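Local atomic coordinates of formyltransferase (Francisella tularensis subsp. tularensis, PDB entry 4NV1), a protein that belongs to the formyltransferase family, holds dTDP-4-amino-4,6-dideoxyglucose in a pocket and assembles as two subunits. Residues A[185-188]-A[189-192]; A[225-228]-A[229-233]; A[140-143]-A[144-147]. All blocks are in the same frame, centred on the assembly; numbering follows the deposited sequence.

Interaction 1. Residues A[185-188]-A[189-192]; sequences YNSI and HDYK
The carboxylate of Asp190 is the flat group that meets Ser187: its OD2 receives Ser187 N at 2.7 Å on the anti side, the donor lying 27° out of the carboxylate plane. The second flat group, the Tyr191 ring, is turned from the cap to Phe105, which it meets edge-to-face, and it touches the bound dTDP-4-amino-4,6-dideoxyglucose. Asp190 OD2 also takes a weak hydrogen bond from Ser187 OG, OG to OD2 being 2.8 Å, so two donors of one residue converge on a single carboxylate oxygen, the backbone N more firmly. The bonding also runs the other way. Asp190 N donates to Ser187 OG over 3.1 Å, which makes the pair a reciprocal capping box with Ser187 as N-cap. Both torsions serve this exchange: OG of Ser187 sits between its backbone N and carbonyl carbon (chi1 44°), facing the first turn, while CG of Asp190 lies anti to its carbonyl carbon (chi1 -75°) and swings back over the helix start. Regular helical bonding then takes over, Tyr191 N reaching Ser187 O at 3.2 Å and Lys192 N reaching Ile188 O at 3.0 Å. The box thus marks where strand 185-186, which pairs in parallel with strand 102-103, gives way to helix 188-195. Phe109 of helix 106-113 touches both Asn186 and Asp190, and Asn186 ND2 is hydrogen-bonded to Asn101 OD1.

Interaction 2. Residues A[225-228]-A[229-233]; sequences FIDE and HGNKV. With PO4 (phosphate ion), chain J.
Phe225 lays one face of its ring against Val233, whose CB stands 3.5 Å above the ring plane, offset toward the rim. This is a CH-pi contact, and the nearest carbons are Phe225 CE2 and Val233 CG2, 3.4 Å apart. A chi1 of 61° sets CG of Phe225 between its backbone N and carbonyl carbon and carries the ring over the neighbouring strand. The two residues form an antiparallel hydrogen-bonded pair. On the other face of the sheet, Ile226 CD1 rests on Lys232 CB in the adjoining non-hydrogen-bonded pair. At the turn, Asp227 reaches across to Asn231. Its OD1 accepts Asn231 N at 2.7 Å from above the carboxylate plane, and its OD2 offers the syn lone pair to Asn231 ND2 at 3.1 Å, a bond with an angle of 166° at the hydrogen and within 2° of the amide plane. OD1 also receives a weak bond from His229 N, so one carboxylate fixes several groups of the turn. Glu228 CB lies over the centre of the His229 ring, 3.7 Å above its plane, while Glu228 N makes a weak bond to a phosphate ion, probably from the crystallisation liquor, that is also hydrogen-bonded to Arg206 of the second subunit. Ser143 OG of the second subunit is hydrogen-bonded to Asp227 OD2, and Val233 continues the sheet antiparallel into that chain. The bonds Asp227 N to Asn231 O (2.7 Å) and Gly230 N to Asp227 O (2.8 Å), with the positive phi of Gly230, define a 3:5 beta hairpin at the subunit interface: a type I turn plus a G1 bulge at Gly230.

Interaction 3. Residues A[140-143]-A[144-147]; sequences EVNS and FENS
A type I beta turn runs from Asn142 to Glu145, closed by Glu145 N donating to Asn142 O at 3.2 Å. The Glu145 side chain folds back across the turn: CG is anti to the carbonyl carbon (chi1 -63°) and the chain beyond it is extended, bringing both carboxylate oxygens to Asn142. OE1 accepts Asn142 N at 2.9 Å, and OE2 accepts Asn142 ND2 at 3.2 Å. Each donor arrives from above the carboxylate plane, which is turned 55° from the amide plane. Lys153 makes a salt bridge with OE2, so this largely buried acid probably has its negative charge compensated. The Phe144 ring packs on the turn, one face against Asn142 CB, which stands 3.6 Å above the plane, offset toward the rim, in a CH-pi contact; Ser143 OG, whose polar partner is Asp227 of the second subunit, lies at the ring edge. Lys241 adds a cation-pi contact to Phe144. Asn146 OD1 then accepts Asp149 N, capping helix 147-170, so the segment is a beta turn leading into a capped helix start, with its tip at the dimer interface.

Along the chain interaction 3 comes first, then interaction 1, then interaction 2. The centres of interactions 1 and 3 are about 21 Å apart, those of 1 and 2 about 24 Å, and those of 2 and 3 about 29 Å; no two touch. Helix 106-113 is a shared neighbour of interactions 1 and 3. Interactions 2 and 3, about 16 Å apart at their nearest atoms within one chain, both face the second subunit, where the hairpin of one copy meets Ser143 and Phe144 of the other. Interaction 1 places Tyr191 at the ligand, and interaction 3 reaches pocket residues His217 and Gln107 through Ser147, so its short loop borders both pocket and interface.

Interaction 1. Residues A[185-188]-A[189-192]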
ATOM      1  N   TYR A 185       7.447 -27.810  -8.194  1.00 28.83           N
ATOM      2  CA  TYR A 185       7.554 -27.546  -6.736  1.00 29.51           C
ATOM      3  C   TYR A 185       8.348 -26.262  -6.457  1.00 29.63           C
ATOM      4  O   TYR A 185       9.302 -25.986  -7.174  1.00 34.65           O
ATOM      5  CB  TYR A 185       8.369 -28.675  -6.114  1.00 30.21           C
ATOM      6  CG  TYR A 185       8.650 -28.584  -4.616  1.00 32.78           C
ATOM      7  CD1 TYR A 185       7.664 -28.921  -3.707  1.00 33.52           C
ATOM      8  CD2 TYR A 185       9.906 -28.268  -4.111  1.00 30.95           C
ATOM      9  CE1 TYR A 185       7.878 -28.874  -2.345  1.00 36.14           C
ATOM     10  CE2 TYR A 185      10.130 -28.172  -2.723  1.00 30.01           C
ATOM     11  CZ  TYR A 185       9.101 -28.466  -1.853  1.00 34.47           C
ATOM     12  OH  TYR A 185       9.214 -28.485  -0.490  1.00 35.72           O
ATOM     13  N   ASN A 186       8.007 -25.535  -5.396  1.00 29.20           N
ATOM     14  CA  ASN A 186       8.743 -24.345  -5.004  1.00 27.30           C
ATOM     15  C   ASN A 186       9.191 -24.572  -3.572  1.00 27.45           C
ATOM     16  O   ASN A 186       8.363 -24.823  -2.715  1.00 27.24           O
ATOM     17  CB  ASN A 186       7.830 -23.101  -5.131  1.00 28.13           C
ATOM     18  CG  ASN A 186       7.345 -22.881  -6.558  1.00 28.57           C
ATOM     19  OD1 ASN A 186       8.161 -22.748  -7.427  1.00 24.48           O
ATOM     20  ND2 ASN A 186       6.025 -22.784  -6.795  1.00 30.70           N
ATOM     21  N   SER A 187      10.489 -24.524  -3.290  1.00 31.65           N
ATOM     22  CA  SER A 187      10.973 -24.627  -1.886  1.00 34.58           C
ATOM     23  C   SER A 187      10.812 -23.382  -1.037  1.00 39.02           C
ATOM     24  O   SER A 187      10.606 -22.304  -1.572  1.00 39.98           O
ATOM     25  CB  SER A 187      12.466 -24.951  -1.835  1.00 37.82           C
ATOM     26  OG  SER A 187      13.261 -24.216  -2.750  1.00 38.49           O
ATOM     27  N   ILE A 188      10.943 -23.485   0.284  1.00 42.90           N
ATOM     28  CA  ILE A 188      10.955 -22.267   1.108  1.00 43.86           C
ATOM     29  C   ILE A 188      12.149 -21.344   0.805  1.00 45.47           C
ATOM     30  O   ILE A 188      12.074 -20.129   0.984  1.00 46.57           O
ATOM     31  CB  ILE A 188      10.848 -22.604   2.614  1.00 51.04           C
ATOM     32  CG1 ILE A 188      10.538 -21.344   3.428  1.00 54.48           C
ATOM     33  CG2 ILE A 188      12.131 -23.286   3.085  1.00 49.38           C
ATOM     34  CD1 ILE A 188       9.442 -21.543   4.450  1.00 59.00           C
ATOM     35  N   HIS A 189      13.245 -21.914   0.319  1.00 51.08           N
ATOM     36  CA  HIS A 189      14.368 -21.166  -0.212  1.00 52.10           C
ATOM     37  C   HIS A 189      13.976 -20.496  -1.519  1.00 55.50           C
ATOM     38  O   HIS A 189      14.479 -19.423  -1.795  1.00 50.40           O
ATOM     39  CB  HIS A 189      15.538 -22.126  -0.452  1.00 56.57           C
ATOM     40  CG  HIS A 189      16.791 -21.509  -1.008  1.00 65.88           C
ATOM     41  ND1 HIS A 189      17.715 -20.841  -0.225  1.00 64.41           N
ATOM     42  CD2 HIS A 189      17.330 -21.565  -2.252  1.00 63.85           C
ATOM     43  CE1 HIS A 189      18.734 -20.456  -0.974  1.00 62.82           C
ATOM     44  NE2 HIS A 189      18.524 -20.881  -2.208  1.00 65.34           N
ATOM     45  N   ASP A 190      13.136 -21.109  -2.354  1.00 50.44           N
ATOM     46  CA  ASP A 190      12.768 -20.443  -3.600  1.00 49.49           C
ATOM     47  C   ASP A 190      12.031 -19.156  -3.246  1.00 45.05           C
ATOM     48  O   ASP A 190      12.247 -18.145  -3.890  1.00 44.59           O
ATOM     49  CB  ASP A 190      11.877 -21.303  -4.495  1.00 51.15           C
ATOM     50  CG  ASP A 190      12.637 -22.426  -5.193  1.00 53.47           C
ATOM     51  OD1 ASP A 190      13.761 -22.214  -5.706  1.00 47.93           O
ATOM     52  OD2 ASP A 190      12.068 -23.536  -5.246  1.00 51.12           O
ATOM     53  N   TYR A 191      11.197 -19.201  -2.205  1.00 35.92           N
ATOM     54  CA  TYR A 191      10.449 -18.061  -1.732  1.00 36.53           C
ATOM     55  C   TYR A 191      11.442 -16.991  -1.231  1.00 41.81           C
ATOM     56  O   TYR A 191      11.454 -15.837  -1.704  1.00 33.55           O
ATOM     57  CB  TYR A 191       9.449 -18.495  -0.628  1.00 37.50           C
ATOM     58  CG  TYR A 191       8.672 -17.341  -0.042  1.00 37.93           C
ATOM     59  CD1 TYR A 191       7.674 -16.715  -0.781  1.00 38.94           C
ATOM     60  CD2 TYR A 191       8.959 -16.841   1.233  1.00 40.25           C
ATOM     61  CE1 TYR A 191       6.998 -15.619  -0.283  1.00 44.87           C
ATOM     62  CE2 TYR A 191       8.286 -15.750   1.753  1.00 39.01           C
ATOM     63  CZ  TYR A 191       7.309 -15.139   0.989  1.00 48.31           C
ATOM     64  OH  TYR A 191       6.598 -14.058   1.462  1.00 54.24           O
ATOM     65  N   LYS A 192      12.315 -17.406  -0.314  1.00 42.13           N
ATOM     66  CA  LYS A 192      13.249 -16.498   0.341  1.00 42.60           C
ATOM     67  C   LYS A 192      14.119 -15.740  -0.650  1.00 40.51           C
ATOM     68  O   LYS A 192      14.330 -14.558  -0.477  1.00 46.94           O
ATOM     69  CB  LYS A 192      14.014 -17.188   1.481  1.00 45.50           C
ATOM     70  CG  LYS A 192      13.122 -17.329   2.727  1.00 48.56           C
ATOM     71  CD  LYS A 192      13.821 -17.927   3.960  1.00 56.45           C
ATOM     72  CE  LYS A 192      13.983 -16.950   5.137  1.00 59.18           C
ATOM     73  NZ  LYS A 192      12.931 -17.044   6.195  1.00 52.40           N
TER

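Interaction 2. Residues A[225-228]-A[229-233]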
ATOM      1  N   PHE A 225      13.841  -3.890   0.065  1.00 32.91           N
ATOM      2  CA  PHE A 225      15.113  -3.495  -0.536  1.00 32.93           C
ATOM      3  C   PHE A 225      16.097  -2.979   0.511  1.00 32.65           C
ATOM      4  O   PHE A 225      15.724  -2.545   1.606  1.00 34.65           O
ATOM      5  CB  PHE A 225      14.981  -2.491  -1.699  1.00 34.56           C
ATOM      6  CG  PHE A 225      14.341  -1.168  -1.345  1.00 32.24           C
ATOM      7  CD1 PHE A 225      13.001  -0.934  -1.629  1.00 31.10           C
ATOM      8  CD2 PHE A 225      15.083  -0.155  -0.785  1.00 31.22           C
ATOM      9  CE1 PHE A 225      12.384   0.247  -1.307  1.00 31.95           C
ATOM     10  CE2 PHE A 225      14.494   1.060  -0.507  1.00 34.70           C
ATOM     11  CZ  PHE A 225      13.140   1.270  -0.747  1.00 37.09           C
ATOM     12  N   ILE A 226      17.366  -3.024   0.124  1.00 36.38           N
ATOM     13  CA  ILE A 226      18.427  -2.429   0.936  1.00 41.05           C
ATOM     14  C   ILE A 226      18.895  -1.185   0.172  1.00 37.36           C
ATOM     15  O   ILE A 226      19.291  -1.303  -0.986  1.00 48.38           O
ATOM     16  CB  ILE A 226      19.585  -3.416   1.169  1.00 36.38           C
ATOM     17  CG1 ILE A 226      19.088  -4.749   1.738  1.00 32.69           C
ATOM     18  CG2 ILE A 226      20.652  -2.774   2.051  1.00 35.38           C
ATOM     19  CD1 ILE A 226      18.579  -4.651   3.161  1.00 44.74           C
ATOM     20  N   ASP A 227      18.739   0.002   0.746  1.00 36.54           N
ATOM     21  CA  ASP A 227      19.094   1.223   0.003  1.00 36.75           C
ATOM     22  C   ASP A 227      20.565   1.580   0.192  1.00 41.91           C
ATOM     23  O   ASP A 227      21.306   0.825   0.824  1.00 34.46           O
ATOM     24  CB  ASP A 227      18.183   2.407   0.320  1.00 37.17           C
ATOM     25  CG  ASP A 227      18.417   3.042   1.706  1.00 41.48           C
ATOM     26  OD1 ASP A 227      19.337   2.755   2.510  1.00 40.22           O
ATOM     27  OD2 ASP A 227      17.587   3.910   2.000  1.00 35.05           O
ATOM     28  N   GLU A 228      20.961   2.682  -0.441  1.00 42.53           N
ATOM     29  CA  GLU A 228      22.298   3.281  -0.386  1.00 45.90           C
ATOM     30  C   GLU A 228      23.021   3.224   0.921  1.00 41.14           C
ATOM     31  O   GLU A 228      24.201   2.935   0.987  1.00 47.10           O
ATOM     32  CB  GLU A 228      22.138   4.795  -0.564  1.00 50.24           C
ATOM     33  CG  GLU A 228      22.641   5.341  -1.875  1.00 48.54           C
ATOM     34  CD  GLU A 228      22.258   6.797  -2.075  1.00 51.49           C
ATOM     35  OE1 GLU A 228      21.765   7.463  -1.135  1.00 56.23           O
ATOM     36  OE2 GLU A 228      22.437   7.275  -3.208  1.00 43.52           O
ATOM     37  N   HIS A 229      22.297   3.656   1.940  1.00 44.60           N
ATOM     38  CA  HIS A 229      22.842   3.884   3.249  1.00 46.58           C
ATOM     39  C   HIS A 229      22.658   2.602   4.000  1.00 45.49           C
ATOM     40  O   HIS A 229      22.794   2.581   5.213  1.00 45.99           O
ATOM     41  CB  HIS A 229      22.082   5.033   3.907  1.00 48.68           C
ATOM     42  CG  HIS A 229      22.012   6.246   3.037  1.00 53.23           C
ATOM     43  ND1 HIS A 229      23.131   6.970   2.686  1.00 55.74           N
ATOM     44  CD2 HIS A 229      20.974   6.826   2.388  1.00 60.27           C
ATOM     45  CE1 HIS A 229      22.785   7.961   1.883  1.00 56.55           C
ATOM     46  NE2 HIS A 229      21.483   7.884   1.669  1.00 58.32           N
ATOM     47  N   GLY A 230      22.320   1.532   3.293  1.00 42.70           N
ATOM     48  CA  GLY A 230      22.026   0.269   3.956  1.00 43.20           C
ATOM     49  C   GLY A 230      20.745   0.209   4.781  1.00 40.55           C
ATOM     50  O   GLY A 230      20.613  -0.664   5.623  1.00 36.72           O
ATOM     51  N   ASN A 231      19.769   1.086   4.540  1.00 43.51           N
ATOM     52  CA  ASN A 231      18.446   0.889   5.134  1.00 43.43           C
ATOM     53  C   ASN A 231      17.742  -0.297   4.486  1.00 42.64           C
ATOM     54  O   ASN A 231      17.944  -0.555   3.301  1.00 37.77           O
ATOM     55  CB  ASN A 231      17.581   2.135   4.991  1.00 43.32           C
ATOM     56  CG  ASN A 231      18.216   3.306   5.671  1.00 39.29           C
ATOM     57  OD1 ASN A 231      18.509   3.215   6.860  1.00 37.32           O
ATOM     58  ND2 ASN A 231      18.461   4.380   4.929  1.00 38.04           N
ATOM     59  N   LYS A 232      17.038  -1.056   5.323  1.00 43.64           N
ATOM     60  CA  LYS A 232      16.196  -2.192   4.925  1.00 39.35           C
ATOM     61  C   LYS A 232      14.775  -1.673   4.946  1.00 33.51           C
ATOM     62  O   LYS A 232      14.220  -1.376   6.015  1.00 35.37           O
ATOM     63  CB  LYS A 232      16.355  -3.392   5.880  1.00 39.16           C
ATOM     64  CG  LYS A 232      15.540  -4.640   5.536  1.00 42.42           C
ATOM     65  CD  LYS A 232      16.206  -5.967   5.929  1.00 47.61           C
ATOM     66  CE  LYS A 232      15.254  -6.899   6.668  1.00 48.76           C
ATOM     67  NZ  LYS A 232      15.385  -8.356   6.404  1.00 44.67           N
ATOM     68  N   VAL A 233      14.195  -1.573   3.755  1.00 36.88           N
ATOM     69  CA  VAL A 233      12.819  -1.055   3.625  1.00 31.59           C
ATOM     70  C   VAL A 233      11.865  -2.140   3.118  1.00 31.12           C
ATOM     71  O   VAL A 233      12.084  -2.648   2.015  1.00 26.03           O
ATOM     72  CB  VAL A 233      12.804   0.097   2.593  1.00 31.83           C
ATOM     73  CG1 VAL A 233      11.486   0.847   2.660  1.00 33.31           C
ATOM     74  CG2 VAL A 233      13.965   1.051   2.848  1.00 35.17           C
TER
HETATM   75  P   PO4 J 302      19.259   3.662  -3.828  1.00 56.59           P
HETATM   76  O1  PO4 J 302      18.277   3.182  -4.908  1.00 42.27           O
HETATM   77  O2  PO4 J 302      20.125   4.778  -4.390  1.00 53.51           O
HETATM   78  O3  PO4 J 302      20.180   2.545  -3.401  1.00 50.78           O
HETATM   79  O4  PO4 J 302      18.610   4.145  -2.546  1.00 45.96           O

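Interaction 3. Residues A[140-143]-A[144-147]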
ATOM      1  N   GLU A 140      -9.895 -17.922  -9.567  1.00 25.83           N
ATOM      2  CA  GLU A 140      -9.483 -16.789 -10.427  1.00 32.64           C
ATOM      3  C   GLU A 140      -8.554 -15.853  -9.646  1.00 31.77           C
ATOM      4  O   GLU A 140      -8.777 -15.579  -8.449  1.00 32.02           O
ATOM      5  CB  GLU A 140     -10.690 -15.898 -10.771  1.00 41.01           C
ATOM      6  CG  GLU A 140     -11.655 -16.459 -11.801  1.00 56.41           C
ATOM      7  CD  GLU A 140     -12.555 -15.386 -12.411  1.00 67.80           C
ATOM      8  OE1 GLU A 140     -13.195 -14.628 -11.635  1.00 60.44           O
ATOM      9  OE2 GLU A 140     -12.632 -15.316 -13.667  1.00 73.34           O
ATOM     10  N   VAL A 141      -7.526 -15.358 -10.301  1.00 30.27           N
ATOM     11  CA  VAL A 141      -6.741 -14.276  -9.724  1.00 30.58           C
ATOM     12  C   VAL A 141      -7.145 -13.004 -10.455  1.00 30.09           C
ATOM     13  O   VAL A 141      -6.818 -12.826 -11.641  1.00 28.35           O
ATOM     14  CB  VAL A 141      -5.259 -14.506  -9.923  1.00 23.65           C
ATOM     15  CG1 VAL A 141      -4.475 -13.346  -9.315  1.00 29.67           C
ATOM     16  CG2 VAL A 141      -4.836 -15.811  -9.313  1.00 26.27           C
ATOM     17  N   ASN A 142      -7.855 -12.122  -9.765  1.00 25.85           N
ATOM     18  CA  ASN A 142      -8.127 -10.807 -10.361  1.00 25.54           C
ATOM     19  C   ASN A 142      -7.029  -9.743 -10.235  1.00 26.65           C
ATOM     20  O   ASN A 142      -6.152  -9.816  -9.345  1.00 27.37           O
ATOM     21  CB  ASN A 142      -9.443 -10.320  -9.768  1.00 31.46           C
ATOM     22  CG  ASN A 142     -10.594 -11.256 -10.098  1.00 31.86           C
ATOM     23  OD1 ASN A 142     -10.736 -11.683 -11.231  1.00 28.98           O
ATOM     24  ND2 ASN A 142     -11.400 -11.591  -9.108  1.00 36.28           N
ATOM     25  N   SER A 143      -7.096  -8.699 -11.078  1.00 26.06           N
ATOM     26  CA  SER A 143      -6.023  -7.686 -11.155  1.00 24.83           C
ATOM     27  C   SER A 143      -5.772  -6.973  -9.828  1.00 25.40           C
ATOM     28  O   SER A 143      -4.647  -6.578  -9.553  1.00 24.65           O
ATOM     29  CB  SER A 143      -6.346  -6.608 -12.175  1.00 27.07           C
ATOM     30  OG  SER A 143      -7.576  -6.005 -11.824  1.00 32.43           O
ATOM     31  N   PHE A 144      -6.826  -6.859  -9.032  1.00 23.81           N
ATOM     32  CA  PHE A 144      -6.843  -6.025  -7.873  1.00 25.20           C
ATOM     33  C   PHE A 144      -6.579  -6.788  -6.561  1.00 23.55           C
ATOM     34  O   PHE A 144      -6.686  -6.218  -5.494  1.00 23.31           O
ATOM     35  CB  PHE A 144      -8.167  -5.313  -7.832  1.00 26.13           C
ATOM     36  CG  PHE A 144      -9.363  -6.214  -7.923  1.00 32.13           C
ATOM     37  CD1 PHE A 144     -10.008  -6.436  -9.142  1.00 32.36           C
ATOM     38  CD2 PHE A 144      -9.961  -6.716  -6.768  1.00 36.76           C
ATOM     39  CE1 PHE A 144     -11.144  -7.206  -9.223  1.00 33.29           C
ATOM     40  CE2 PHE A 144     -11.113  -7.490  -6.845  1.00 40.87           C
ATOM     41  CZ  PHE A 144     -11.697  -7.752  -8.076  1.00 32.64           C
ATOM     42  N   GLU A 145      -6.125  -8.028  -6.642  1.00 23.00           N
ATOM     43  CA  GLU A 145      -5.981  -8.910  -5.505  1.00 23.40           C
ATOM     44  C   GLU A 145      -4.541  -9.092  -5.192  1.00 21.19           C
ATOM     45  O   GLU A 145      -3.721  -9.067  -6.099  1.00 24.25           O
ATOM     46  CB  GLU A 145      -6.523 -10.319  -5.827  1.00 23.72           C
ATOM     47  CG  GLU A 145      -7.991 -10.276  -6.104  1.00 23.84           C
ATOM     48  CD  GLU A 145      -8.683 -11.587  -6.440  1.00 25.18           C
ATOM     49  OE1 GLU A 145      -7.998 -12.496  -6.933  1.00 29.19           O
ATOM     50  OE2 GLU A 145      -9.936 -11.619  -6.249  1.00 25.93           O
ATOM     51  N   ASN A 146      -4.253  -9.268  -3.915  1.00 19.80           N
ATOM     52  CA  ASN A 146      -2.938  -9.626  -3.454  1.00 21.69           C
ATOM     53  C   ASN A 146      -2.892 -11.082  -2.935  1.00 19.96           C
ATOM     54  O   ASN A 146      -3.885 -11.821  -2.996  1.00 20.85           O
ATOM     55  CB  ASN A 146      -2.507  -8.612  -2.357  1.00 23.89           C
ATOM     56  CG  ASN A 146      -3.429  -8.626  -1.151  1.00 26.59           C
ATOM     57  OD1 ASN A 146      -4.079  -9.626  -0.858  1.00 23.84           O
ATOM     58  ND2 ASN A 146      -3.528  -7.482  -0.456  1.00 23.10           N
ATOM     59  N   SER A 147      -1.752 -11.490  -2.387  1.00 21.84           N
ATOM     60  CA  SER A 147      -1.646 -12.808  -1.780  1.00 24.84           C
ATOM     61  C   SER A 147      -2.719 -13.089  -0.760  1.00 25.81           C
ATOM     62  O   SER A 147      -3.187 -14.241  -0.662  1.00 24.77           O
ATOM     63  CB  SER A 147      -0.261 -13.130  -1.227  1.00 26.29           C
ATOM     64  OG  SER A 147      -0.253 -14.279  -0.335  1.00 21.87           O
TER